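Local structure of endo-N-acetyl-beta-D-glucosaminidase (Hypocrea jecorina, 4AC1) at residues Leu5-Gln10 with Ile31-Leu36. The protein hydrolyses N-linked glycans as an endo-beta-N-acetylglucosaminidase of glycoside hydrolase family 18, the enzyme responsible for deglycosylating the cellulases of this fungus. Sequence-based numbering, arbitrary orientation.
Sequences LIVYFQ and IALTHL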
loop_
_atom_site.group_PDB
_atom_site.type_symbol
_atom_site.label_atom_id
_atom_site.label_comp_id
_atom_site.label_asym_id
_atom_site.label_seq_id
_atom_site.Cartn_x
_atom_site.Cartn_y
_atom_site.Cartn_z
ATOM N N LEU A 5 -3.324 4.292 9.576
ATOM C CA LEU A 5 -3.549 5.328 8.583
ATOM C C LEU A 5 -2.346 5.323 7.672
ATOM O O LEU A 5 -1.227 5.640 8.098
ATOM C CB LEU A 5 -3.733 6.713 9.214
ATOM C CG LEU A 5 -3.904 7.876 8.222
ATOM C CD1 LEU A 5 -5.100 7.658 7.272
ATOM C CD2 LEU A 5 -4.024 9.215 8.941
ATOM N N ILE A 6 -2.581 4.950 6.421
ATOM C CA ILE A 6 -1.527 4.636 5.475
ATOM C C ILE A 6 -1.653 5.562 4.284
ATOM O O ILE A 6 -2.745 5.738 3.757
ATOM C CB ILE A 6 -1.701 3.192 4.985
ATOM C CG1 ILE A 6 -1.571 2.210 6.160
ATOM C CG2 ILE A 6 -0.717 2.851 3.853
ATOM C CD1 ILE A 6 -2.543 1.060 6.108
ATOM N N VAL A 7 -0.552 6.172 3.872
ATOM C CA VAL A 7 -0.539 7.063 2.706
ATOM C C VAL A 7 0.488 6.559 1.696
ATOM O O VAL A 7 1.671 6.352 2.041
ATOM C CB VAL A 7 -0.188 8.508 3.103
ATOM C CG1 VAL A 7 0.112 9.370 1.856
ATOM C CG2 VAL A 7 -1.306 9.112 3.942
ATOM N N TYR A 8 0.031 6.329 0.466
ATOM C CA TYR A 8 0.916 6.041 -0.654
ATOM C C TYR A 8 1.499 7.330 -1.215
ATOM O O TYR A 8 0.775 8.320 -1.419
ATOM C CB TYR A 8 0.160 5.323 -1.762
ATOM C CG TYR A 8 -0.156 3.856 -1.514
ATOM C CD1 TYR A 8 -1.331 3.453 -0.873
ATOM C CD2 TYR A 8 0.726 2.863 -1.943
ATOM C CE1 TYR A 8 -1.602 2.100 -0.655
ATOM C CE2 TYR A 8 0.456 1.511 -1.742
ATOM C CZ TYR A 8 -0.711 1.142 -1.098
ATOM O OH TYR A 8 -1.002 -0.191 -0.898
ATOM N N PHE A 9 2.809 7.301 -1.466
ATOM C CA PHE A 9 3.582 8.463 -1.896
ATOM C C PHE A 9 4.292 8.071 -3.195
ATOM O O PHE A 9 5.403 7.519 -3.162
ATOM C CB PHE A 9 4.579 8.814 -0.779
ATOM C CG PHE A 9 5.340 10.105 -0.988
ATOM C CD1 PHE A 9 4.772 11.336 -0.670
ATOM C CD2 PHE A 9 6.649 10.077 -1.457
ATOM C CE1 PHE A 9 5.495 12.524 -0.858
ATOM C CE2 PHE A 9 7.376 11.248 -1.644
ATOM C CZ PHE A 9 6.798 12.474 -1.342
ATOM N N GLN A 10 3.609 8.271 -4.330
ATOM C CA GLN A 10 4.145 7.914 -5.657
ATOM C C GLN A 10 4.711 9.124 -6.390
ATOM O O GLN A 10 5.819 9.073 -6.933
ATOM C CB GLN A 10 3.112 7.221 -6.547
ATOM C CG GLN A 10 3.777 6.605 -7.772
ATOM C CD GLN A 10 2.805 6.056 -8.778
ATOM O OE1 GLN A 10 2.122 6.806 -9.478
ATOM N NE2 GLN A 10 2.748 4.748 -8.877
ATOM N N ILE A 31 -2.628 14.675 13.047
ATOM C CA ILE A 31 -2.435 13.576 12.096
ATOM C C ILE A 31 -1.843 12.388 12.832
ATOM O O ILE A 31 -0.855 12.531 13.570
ATOM C CB ILE A 31 -1.511 13.984 10.926
ATOM C CG1 ILE A 31 -2.056 15.232 10.214
ATOM C CG2 ILE A 31 -1.361 12.825 9.936
ATOM C CD1 ILE A 31 -1.172 15.741 9.112
ATOM N N ALA A 32 -2.457 11.220 12.658
ATOM C CA ALA A 32 -1.927 10.000 13.257
ATOM C C ALA A 32 -1.519 9.042 12.150
ATOM O O ALA A 32 -2.107 7.968 11.988
ATOM C CB ALA A 32 -2.951 9.361 14.210
ATOM N N LEU A 33 -0.532 9.457 11.359
ATOM C CA LEU A 33 -0.043 8.620 10.277
ATOM C C LEU A 33 0.719 7.439 10.851
ATOM O O LEU A 33 1.601 7.641 11.676
ATOM C CB LEU A 33 0.898 9.419 9.383
ATOM C CG LEU A 33 1.397 8.691 8.136
ATOM C CD1 LEU A 33 0.267 8.540 7.133
ATOM C CD2 LEU A 33 2.548 9.440 7.512
ATOM N N THR A 34 0.370 6.214 10.465
ATOM C CA THR A 34 1.118 5.054 10.946
ATOM C C THR A 34 2.110 4.513 9.917
ATOM O O THR A 34 3.136 3.972 10.298
ATOM C CB THR A 34 0.191 3.941 11.438
ATOM O OG1 THR A 34 -0.652 3.526 10.363
ATOM C CG2 THR A 34 -0.672 4.428 12.593
ATOM N N HIS A 35 1.804 4.657 8.624
ATOM C CA HIS A 35 2.626 4.081 7.564
ATOM C C HIS A 35 2.704 5.006 6.370
ATOM O O HIS A 35 1.672 5.535 5.942
ATOM C CB HIS A 35 2.029 2.741 7.106
ATOM C CG HIS A 35 1.953 1.728 8.196
ATOM N ND1 HIS A 35 0.934 1.715 9.124
ATOM C CD2 HIS A 35 2.811 0.746 8.554
ATOM C CE1 HIS A 35 1.158 0.750 9.999
ATOM N NE2 HIS A 35 2.294 0.154 9.677
ATOM N N LEU A 36 3.898 5.147 5.800
ATOM C CA LEU A 36 4.111 5.896 4.572
ATOM C C LEU A 36 4.693 4.891 3.580
ATOM O O LEU A 36 5.741 4.280 3.877
ATOM C CB LEU A 36 5.076 7.067 4.809
ATOM C CG LEU A 36 5.323 8.116 3.706
ATOM C CD1 LEU A 36 6.150 7.590 2.533
ATOM C CD2 LEU A 36 4.029 8.793 3.212
#
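Ile6 and Val7 pair in parallel with His35 and Leu36 where strand 35-42 begins, Val7 N bonding to His35 O at 3.1 Å. Leu5 O accepts from both Thr34 N, 2.9 Å away and in the carbonyl plane, and His35 N, the latter donor tilted 30° from that plane. Just before the strand, the hydroxyl of Thr34 serves as acceptor where the ladder would otherwise be expected to offer a backbone carbonyl: OG1, set between its own backbone N and carbonyl carbon (chi1 60°), accepts a hydrogen bond from Leu5 N at 2.9 Å and also shares one with His35 ND1. A valine here would remove that hydroxyl and would probably leave Leu5 N without this acceptor and the imidazole freer to turn. Ile6 crosses the His35 side chain obliquely, its CG1 3.8 Å from His35 CB and nearly as close to ND1. On the opposite face of the sheet, Leu33 CD1 reaches Val7 CG2 at 3.6 Å, the two side chains crossing at about a right angle, and Leu36 brings CD1 to within 3.9 Å of Phe9 CB. Leu5 CB packs against Ala32 O. These are neighbouring strands of the family's beta/alpha barrel, joined by a crossover through the short helix 24-27. Strand 251-255 flanks strand 4-9 on its other edge; Ile6 and His35 face inward to Trp185, whereas Leu5 and Ile31 pack outward on helix 270-279.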